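PDB 3DC7: putative uncharacterized protein lp_3323 from Lactobacillus plantarum, which is of unknown function but belongs to the GDSL-like lipase/acylhydrolase family of the SGNH clan, and so may hydrolyse ester bonds. Local coordinates for residues 52-57 / 80-85; 63-68 / 110-115; 96-101 / 145-150. One frame throughout, in Å; residues are numbered along the deposited sequence.

Contact 1: 52-57 / 80-85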
loop_
_atom_site.group_PDB
_atom_site.type_symbol
_atom_site.label_atom_id
_atom_site.label_comp_id
_atom_site.label_asym_id
_atom_site.label_seq_id
_atom_site.Cartn_x
_atom_site.Cartn_y
_atom_site.Cartn_z
ATOM N N VAL A 52 2.596 -21.627 19.565
ATOM C CA VAL A 52 2.804 -20.579 20.552
ATOM C C VAL A 52 2.992 -21.166 21.942
ATOM O O VAL A 52 2.465 -22.231 22.273
ATOM C CB VAL A 52 1.640 -19.535 20.549
ATOM C CG1 VAL A 52 1.545 -18.854 19.202
ATOM C CG2 VAL A 52 0.299 -20.191 20.906
ATOM N N GLU A 53 3.790 -20.458 22.724
ATOM C CA GLU A 53 3.977 -20.708 24.134
ATOM C C GLU A 53 2.672 -20.326 24.844
ATOM O O GLU A 53 2.179 -21.074 25.694
ATOM C CB GLU A 53 5.199 -19.901 24.597
ATOM C CG GLU A 53 5.333 -19.589 26.077
ATOM C CD GLU A 53 6.518 -18.649 26.372
ATOM O OE1 GLU A 53 7.288 -18.314 25.428
ATOM O OE2 GLU A 53 6.676 -18.247 27.553
ATOM N N ARG A 54 2.098 -19.185 24.469
ATOM C CA ARG A 54 0.739 -18.830 24.892
ATOM C C ARG A 54 0.110 -17.791 23.964
ATOM O O ARG A 54 0.815 -17.051 23.290
ATOM C CB ARG A 54 0.701 -18.346 26.349
ATOM C CG ARG A 54 1.427 -17.040 26.594
ATOM C CD ARG A 54 0.829 -16.279 27.772
ATOM N NE ARG A 54 1.212 -14.873 27.707
ATOM C CZ ARG A 54 2.356 -14.379 28.162
ATOM N NH1 ARG A 54 3.254 -15.172 28.741
ATOM N NH2 ARG A 54 2.602 -13.085 28.028
ATOM N N SER A 55 -1.218 -17.758 23.930
ATOM C CA SER A 55 -1.955 -16.862 23.045
ATOM C C SER A 55 -3.022 -16.154 23.861
ATOM O O SER A 55 -4.033 -16.762 24.230
ATOM C CB SER A 55 -2.585 -17.649 21.884
ATOM O OG SER A 55 -3.167 -16.793 20.901
ATOM N N ASP A 56 -2.787 -14.875 24.149
ATOM C CA ASP A 56 -3.694 -14.079 24.978
ATOM C C ASP A 56 -4.818 -13.429 24.182
ATOM O O ASP A 56 -4.588 -12.602 23.296
ATOM C CB ASP A 56 -2.919 -13.036 25.777
ATOM C CG ASP A 56 -1.947 -13.672 26.760
ATOM O OD1 ASP A 56 -0.724 -13.527 26.557
ATOM O OD2 ASP A 56 -2.398 -14.341 27.723
ATOM N N ASN A 57 -6.040 -13.819 24.518
ATOM C CA ASN A 57 -7.231 -13.358 23.828
ATOM C C ASN A 57 -7.868 -12.209 24.600
ATOM O O ASN A 57 -8.431 -12.420 25.681
ATOM C CB ASN A 57 -8.207 -14.524 23.678
ATOM C CG ASN A 57 -9.397 -14.197 22.789
ATOM O OD1 ASN A 57 -9.861 -13.060 22.737
ATOM N ND2 ASN A 57 -9.924 -15.216 22.114
ATOM N N PRO A 80 -0.422 -8.457 28.298
ATOM C CA PRO A 80 0.706 -8.947 29.117
ATOM C C PRO A 80 2.004 -8.190 28.837
ATOM O O PRO A 80 2.297 -7.857 27.676
ATOM C CB PRO A 80 0.854 -10.396 28.668
ATOM C CG PRO A 80 -0.471 -10.764 28.102
ATOM C CD PRO A 80 -1.050 -9.540 27.513
ATOM N N GLU A 81 2.774 -7.917 29.887
ATOM C CA GLU A 81 4.022 -7.147 29.750
ATOM C C GLU A 81 5.072 -7.793 28.809
ATOM O O GLU A 81 5.861 -7.089 28.165
ATOM C CB GLU A 81 4.610 -6.803 31.128
ATOM C CG GLU A 81 4.249 -5.380 31.598
ATOM C CD GLU A 81 3.693 -5.306 33.033
ATOM O OE1 GLU A 81 4.137 -6.092 33.909
ATOM O OE2 GLU A 81 2.811 -4.440 33.289
ATOM N N ASP A 82 5.058 -9.121 28.715
ATOM C CA ASP A 82 6.000 -9.835 27.845
ATOM C C ASP A 82 5.364 -10.378 26.548
ATOM O O ASP A 82 5.816 -11.385 25.988
ATOM C CB ASP A 82 6.706 -10.948 28.627
ATOM C CG ASP A 82 5.743 -11.995 29.147
ATOM O OD1 ASP A 82 4.553 -11.667 29.372
ATOM O OD2 ASP A 82 6.187 -13.151 29.340
ATOM N N ALA A 83 4.321 -9.705 26.071
ATOM C CA ALA A 83 3.776 -9.966 24.743
ATOM C C ALA A 83 4.875 -9.754 23.706
ATOM O O ALA A 83 5.589 -8.755 23.769
ATOM C CB ALA A 83 2.619 -9.037 24.469
ATOM N N ASP A 84 5.033 -10.693 22.773
ATOM C CA ASP A 84 6.046 -10.534 21.721
ATOM C C ASP A 84 5.457 -10.083 20.387
ATOM O O ASP A 84 6.197 -9.834 19.426
ATOM C CB ASP A 84 6.920 -11.793 21.562
ATOM C CG ASP A 84 6.225 -12.910 20.820
ATOM O OD1 ASP A 84 4.985 -12.874 20.691
ATOM O OD2 ASP A 84 6.922 -13.845 20.372
ATOM N N PHE A 85 4.128 -9.980 20.343
ATOM C CA PHE A 85 3.387 -9.493 19.183
ATOM C C PHE A 85 2.045 -8.956 19.661
ATOM O O PHE A 85 1.377 -9.586 20.484
ATOM C CB PHE A 85 3.171 -10.622 18.166
ATOM C CG PHE A 85 2.315 -10.233 16.970
ATOM C CD1 PHE A 85 2.755 -9.274 16.052
ATOM C CD2 PHE A 85 1.084 -10.851 16.751
ATOM C CE1 PHE A 85 1.969 -8.925 14.941
ATOM C CE2 PHE A 85 0.295 -10.514 15.659
ATOM C CZ PHE A 85 0.743 -9.548 14.738
#

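Contact 2: 63-68 / 110-115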
loop_
_atom_site.group_PDB
_atom_site.type_symbol
_atom_site.label_atom_id
_atom_site.label_comp_id
_atom_site.label_asym_id
_atom_site.label_seq_id
_atom_site.Cartn_x
_atom_site.Cartn_y
_atom_site.Cartn_z
ATOM N N SER A 63 -17.223 -4.623 21.432
ATOM C CA SER A 63 -16.293 -3.584 21.870
ATOM C C SER A 63 -15.891 -2.588 20.762
ATOM O O SER A 63 -15.624 -2.965 19.631
ATOM C CB SER A 63 -15.049 -4.237 22.514
ATOM O OG SER A 63 -13.991 -3.308 22.693
ATOM N N THR A 64 -15.842 -1.310 21.113
ATOM C CA THR A 64 -15.410 -0.258 20.203
ATOM C C THR A 64 -13.991 0.136 20.592
ATOM O O THR A 64 -13.522 -0.229 21.664
ATOM C CB THR A 64 -16.309 0.977 20.359
ATOM O OG1 THR A 64 -16.350 1.362 21.754
ATOM C CG2 THR A 64 -17.729 0.685 19.832
ATOM N N ILE A 65 -13.301 0.864 19.724
ATOM C CA ILE A 65 -12.008 1.458 20.093
ATOM C C ILE A 65 -12.264 2.649 21.026
ATOM O O ILE A 65 -11.570 2.830 22.027
ATOM C CB ILE A 65 -11.203 1.884 18.852
ATOM C CG1 ILE A 65 -10.699 0.642 18.103
ATOM C CG2 ILE A 65 -10.035 2.768 19.259
ATOM C CD1 ILE A 65 -10.066 0.932 16.775
ATOM N N GLY A 66 -13.283 3.437 20.689
ATOM C CA GLY A 66 -13.679 4.585 21.497
ATOM C C GLY A 66 -14.525 4.251 22.717
ATOM O O GLY A 66 -14.772 3.069 23.034
ATOM N N SER A 67 -15.004 5.311 23.368
ATOM C CA SER A 67 -15.680 5.224 24.661
ATOM C C SER A 67 -17.003 4.449 24.776
ATOM O O SER A 67 -17.427 4.145 25.896
ATOM C CB SER A 67 -15.906 6.634 25.192
ATOM O OG SER A 67 -16.860 7.306 24.394
ATOM N N ARG A 68 -17.643 4.128 23.651
ATOM C CA ARG A 68 -19.043 3.681 23.656
ATOM C C ARG A 68 -19.267 2.339 24.340
ATOM O O ARG A 68 -20.218 2.195 25.113
ATOM C CB ARG A 68 -19.616 3.629 22.234
ATOM C CG ARG A 68 -19.839 4.987 21.556
ATOM C CD ARG A 68 -21.156 5.672 21.915
ATOM N NE ARG A 68 -22.245 4.733 22.159
ATOM C CZ ARG A 68 -23.383 4.683 21.476
ATOM N NH1 ARG A 68 -23.618 5.528 20.480
ATOM N NH2 ARG A 68 -24.293 3.779 21.796
ATOM N N THR A 110 -13.594 10.183 23.357
ATOM C CA THR A 110 -14.941 10.570 22.960
ATOM C C THR A 110 -15.192 10.349 21.459
ATOM O O THR A 110 -16.321 10.083 21.043
ATOM C CB THR A 110 -15.219 12.037 23.430
ATOM O OG1 THR A 110 -16.206 12.017 24.469
ATOM C CG2 THR A 110 -15.685 12.955 22.307
ATOM N N THR A 111 -14.126 10.445 20.660
ATOM C CA THR A 111 -14.242 10.262 19.219
ATOM C C THR A 111 -13.341 9.133 18.757
ATOM O O THR A 111 -12.410 8.739 19.465
ATOM C CB THR A 111 -13.915 11.557 18.426
ATOM O OG1 THR A 111 -12.565 11.961 18.672
ATOM C CG2 THR A 111 -14.876 12.700 18.796
ATOM N N PHE A 112 -13.618 8.617 17.569
ATOM C CA PHE A 112 -12.831 7.518 17.001
ATOM C C PHE A 112 -11.374 7.927 16.792
ATOM O O PHE A 112 -10.469 7.167 17.097
ATOM C CB PHE A 112 -13.445 7.061 15.680
ATOM C CG PHE A 112 -12.852 5.790 15.141
ATOM C CD1 PHE A 112 -12.904 4.611 15.880
ATOM C CD2 PHE A 112 -12.265 5.765 13.887
ATOM C CE1 PHE A 112 -12.370 3.432 15.374
ATOM C CE2 PHE A 112 -11.730 4.582 13.376
ATOM C CZ PHE A 112 -11.779 3.420 14.126
ATOM N N TYR A 113 -11.163 9.134 16.279
ATOM C CA TYR A 113 -9.817 9.667 16.051
ATOM C C TYR A 113 -9.038 9.863 17.340
ATOM O O TYR A 113 -7.859 9.499 17.428
ATOM C CB TYR A 113 -9.892 10.996 15.319
ATOM C CG TYR A 113 -9.905 10.912 13.816
ATOM C CD1 TYR A 113 -8.719 10.682 13.089
ATOM C CD2 TYR A 113 -11.083 11.119 13.102
ATOM C CE1 TYR A 113 -8.725 10.643 11.687
ATOM C CE2 TYR A 113 -11.104 11.073 11.706
ATOM C CZ TYR A 113 -9.927 10.836 11.012
ATOM O OH TYR A 113 -9.961 10.803 9.643
ATOM N N GLY A 114 -9.700 10.445 18.340
ATOM C CA GLY A 114 -9.106 10.625 19.655
ATOM C C GLY A 114 -8.769 9.308 20.315
ATOM O O GLY A 114 -7.720 9.175 20.939
ATOM N N ALA A 115 -9.641 8.316 20.165
ATOM C CA ALA A 115 -9.405 7.022 20.801
ATOM C C ALA A 115 -8.250 6.234 20.157
ATOM O O ALA A 115 -7.454 5.630 20.878
ATOM C CB ALA A 115 -10.663 6.214 20.866
#

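Contact 3: 96-101 / 145-150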
loop_
_atom_site.group_PDB
_atom_site.type_symbol
_atom_site.label_atom_id
_atom_site.label_comp_id
_atom_site.label_asym_id
_atom_site.label_seq_id
_atom_site.Cartn_x
_atom_site.Cartn_y
_atom_site.Cartn_z
ATOM N N GLY A 96 -20.505 0.606 13.300
ATOM C CA GLY A 96 -21.861 0.082 13.405
ATOM C C GLY A 96 -22.633 0.457 14.657
ATOM O O GLY A 96 -23.855 0.414 14.667
ATOM N N ARG A 97 -21.928 0.823 15.722
ATOM C CA ARG A 97 -22.608 1.222 16.951
ATOM C C ARG A 97 -22.493 2.736 17.191
ATOM O O ARG A 97 -22.652 3.216 18.314
ATOM C CB ARG A 97 -22.102 0.398 18.137
ATOM C CG ARG A 97 -22.022 -1.103 17.830
ATOM C CD ARG A 97 -21.619 -1.924 19.039
ATOM N NE ARG A 97 -22.768 -2.221 19.885
ATOM C CZ ARG A 97 -22.703 -2.835 21.063
ATOM N NH1 ARG A 97 -21.532 -3.202 21.562
ATOM N NH2 ARG A 97 -23.815 -3.054 21.763
ATOM N N ASP A 98 -22.214 3.475 16.122
ATOM C CA ASP A 98 -22.282 4.929 16.135
ATOM C C ASP A 98 -21.334 5.598 17.143
ATOM O O ASP A 98 -21.762 6.414 17.973
ATOM C CB ASP A 98 -23.752 5.398 16.313
ATOM C CG ASP A 98 -24.668 4.940 15.161
ATOM O OD1 ASP A 98 -24.213 4.975 13.998
ATOM O OD2 ASP A 98 -25.845 4.566 15.403
ATOM N N GLN A 99 -20.047 5.267 17.068
ATOM C CA GLN A 99 -19.022 6.075 17.745
ATOM C C GLN A 99 -18.811 7.355 16.930
ATOM O O GLN A 99 -18.550 7.278 15.730
ATOM C CB GLN A 99 -17.708 5.295 17.881
ATOM C CG GLN A 99 -16.571 6.010 18.642
ATOM C CD GLN A 99 -16.805 6.061 20.143
ATOM O OE1 GLN A 99 -16.894 7.145 20.747
ATOM N NE2 GLN A 99 -16.924 4.886 20.757
ATOM N N PRO A 100 -18.946 8.547 17.563
ATOM C CA PRO A 100 -18.647 9.740 16.763
ATOM C C PRO A 100 -17.266 9.583 16.148
ATOM O O PRO A 100 -16.353 9.065 16.806
ATOM C CB PRO A 100 -18.666 10.878 17.792
ATOM C CG PRO A 100 -19.623 10.383 18.855
ATOM C CD PRO A 100 -19.338 8.894 18.945
ATOM N N LEU A 101 -17.133 9.975 14.888
ATOM C CA LEU A 101 -15.871 9.826 14.173
ATOM C C LEU A 101 -14.833 10.827 14.663
ATOM O O LEU A 101 -13.666 10.482 14.874
ATOM C CB LEU A 101 -16.081 9.976 12.668
ATOM C CG LEU A 101 -14.849 9.800 11.780
ATOM C CD1 LEU A 101 -14.279 8.405 11.896
ATOM C CD2 LEU A 101 -15.182 10.139 10.345
ATOM N N GLY A 145 -28.421 -5.713 11.850
ATOM C CA GLY A 145 -29.326 -4.962 12.729
ATOM C C GLY A 145 -28.743 -3.620 13.139
ATOM O O GLY A 145 -27.616 -3.291 12.761
ATOM N N GLY A 146 -29.507 -2.844 13.913
ATOM C CA GLY A 146 -29.066 -1.520 14.361
ATOM C C GLY A 146 -28.523 -0.688 13.213
ATOM O O GLY A 146 -29.111 -0.685 12.125
ATOM N N SER A 147 -27.402 -0.003 13.445
ATOM C CA SER A 147 -26.786 0.857 12.433
ATOM C C SER A 147 -25.688 0.139 11.655
ATOM O O SER A 147 -24.791 0.787 11.088
ATOM C CB SER A 147 -26.201 2.119 13.063
ATOM O OG SER A 147 -27.183 2.866 13.766
ATOM N N PHE A 148 -25.750 -1.193 11.635
ATOM C CA PHE A 148 -24.793 -1.979 10.876
ATOM C C PHE A 148 -25.255 -2.082 9.425
ATOM O O PHE A 148 -26.005 -2.980 9.065
ATOM C CB PHE A 148 -24.614 -3.363 11.500
ATOM C CG PHE A 148 -23.789 -3.365 12.749
ATOM C CD1 PHE A 148 -24.390 -3.217 13.997
ATOM C CD2 PHE A 148 -22.412 -3.537 12.683
ATOM C CE1 PHE A 148 -23.626 -3.231 15.162
ATOM C CE2 PHE A 148 -21.638 -3.549 13.836
ATOM C CZ PHE A 148 -22.250 -3.397 15.083
ATOM N N SER A 149 -24.802 -1.150 8.599
ATOM C CA SER A 149 -25.334 -1.003 7.242
ATOM C C SER A 149 -24.222 -1.052 6.191
ATOM O O SER A 149 -23.065 -0.719 6.468
ATOM C CB SER A 149 -26.154 0.304 7.157
ATOM O OG SER A 149 -26.424 0.735 5.833
ATOM N N ALA A 150 -24.576 -1.475 4.984
ATOM C CA ALA A 150 -23.635 -1.473 3.876
ATOM C C ALA A 150 -23.400 -0.051 3.342
ATOM O O ALA A 150 -22.480 0.180 2.554
ATOM C CB ALA A 150 -24.125 -2.403 2.772
#

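Contact 1: 52-57 / 80-85
Arg54 NH2 donates to Asp82 OD1 across the contact, while Arg54 NE donates to Asp56 OD1 within its own segment. One guanidinium is thus held by two carboxylates. The NE bond is the shorter, at 2.6 Å between Arg54 NE and Asp56 OD1, and nearly straight, with an N-H...O angle of 166°. It uses the syn lone pair of Asp56 OD1, and that oxygen lies in the guanidinium plane. The bond to Asp82 is 2.8 Å from Arg54 NH2 to Asp82 OD1. That oxygen also sits close to the guanidinium plane. The carboxylate of Asp82, however, is tilted: its plane is 39° from that of the guanidinium, and NH2 meets OD1 from above, 49° out of the carboxylate plane. Two bonds from different nitrogens should restrict the rotation of the group.

The Arg54 chain runs extended from CG to NE and carries the charge across to the turn. Pro80 lies against its end, with Pro80 CB 3.3 Å from Arg54 NH2, and the two side chains slide past each other in opposite directions. Asp56 and Pro80 meet tip to tip, with Asp56 OD1 3.2 Å from Pro80 CG. Asp56 OD1 therefore touches a proline ring carbon as well as accepting from Arg54. The guanidinium between them probably offsets the repulsion of the two carboxylates; Asp56 OD1 and Asp82 OD1 are 6.3 Å apart.

Residues Pro80 to Ala83 form a type I beta turn, closed by Ala83 N to Pro80 O at 3.2 Å. Outside the two segments, Arg23 pairs with Glu53 and takes the backbone oxygen of Asp82. This is a surface salt-bridge network of Arg54, Asp56 and Asp82. It joins the start of edge strand 56-59 to the turn before strand 85-89 in the parallel sheet of an SGNH-hydrolase fold.

Contact 2: 63-68 / 110-115
The first torsions set the branches of Ile65 and the first ring atom of Phe112 on course. Ile65 CG1 stands anti to the carbonyl carbon (chi1 -71°), which leaves CG2 anti to the backbone N. Phe112 CG is anti to its own backbone N (chi1 -170°), and its ring ends nearer the 63-68 loop than its CB direction suggests. The two branches of Ile65 then serve different partners. A chi2 of 172° carries CD1 to the ring, 3.7 Å from Phe112 CE1, and the two side chains lie oblique to each other. CG2 meets the methyl of Ala115, at 3.9 Å from Ala115 CB.

Ala115 CB is the central point of the packing. It also lies 3.7 Å from Ile65 O and 3.5 Å from Gly66 CA. The last pair is tighter than usual for two carbons, so loop and helix are pressed close together here. Gly66 brings its backbone directly against the helix. On the exposed side, Ser67 OG comes no nearer than 4.0 Å to Thr110 CA.

Each side is also braced internally. Thr64 OG1 donates to Gly66 O, at 2.7 Å between the two atoms, and the donor lies above the carbonyl plane. Thr111 is the N-cap of helix 112-126: its OG1 accepts from Gly114 N at 3.3 Å. Asp94 accepts from the backbone N of both Ile65 and Gly66, so it ties the loop to helix 92-96. Phe112 also packs on Ala165 and Ile166 of helix 159-173.

The contact between the segments is apolar and mostly buried. It rests on close fit rather than on polar bonds. Ile65 N and Gly66 N are bonded to Asp94 and Gly66 O to Thr64 OG1, and the join itself is made by methyl, ring and glycine carbons.

Contact 3: 96-101 / 145-150
Gly96 CA sits over the centre of the Phe148 ring, and this is the tight part of the contact. The CH-pi distance is 3.7 Å from Gly96 CA to the ring centroid, only 12° off the ring normal. Gly96, with no side chain, lets the ring lie flat against its CA. Arg97 CG adds to this, 3.6 Å from Phe148 CZ and oblique to the ring. The guanidinium goes elsewhere: NH1 donates to Gly62 O, and Tyr69 makes a cation-pi contact with it.

The other side is more polar and only partly buried. Ser147 OG donates to Asp98 OD2 at 2.7 Å, meeting it on the syn side, 22° out of the carboxylate plane. Ser147 OG is placed for this by a chi1 of -58°, anti to the carbonyl carbon. Ser147 CB also touches Gly96 O, at 3.3 Å.

Asp98, with positive phi, is the C-prime residue of the Schellman motif that ends helix 92-96. Through Gly96, Arg97 and Asp98, the type II' turn from Gly145 to Phe148 packs on the end of that helix. The turn lies in the loop between strand 132-136 and helix 159-173.

Contact 1 lies at the surface and contact 2 is buried; contact 3 is partly buried. Contact 1 relies on charge, contact 2 on apolar fit, and contact 3 combines a ring face with one side-chain hydrogen bond. Contacts 2 and 3 are neighbours, their centres about 13 Å apart. They touch, since the backbone at Phe112 and Tyr113 probably bonds to Pro100 and Leu101. Helix 92-96 ends in contact 3 and, through Asp94, bonds to the 63-68 loop of contact 2. Contact 1 stands apart, its centre about 25 and 31 Å from those of contacts 2 and 3. It joins the start of strand 56-59 to the turn before strand 85-89, whereas the others join loops to helix ends.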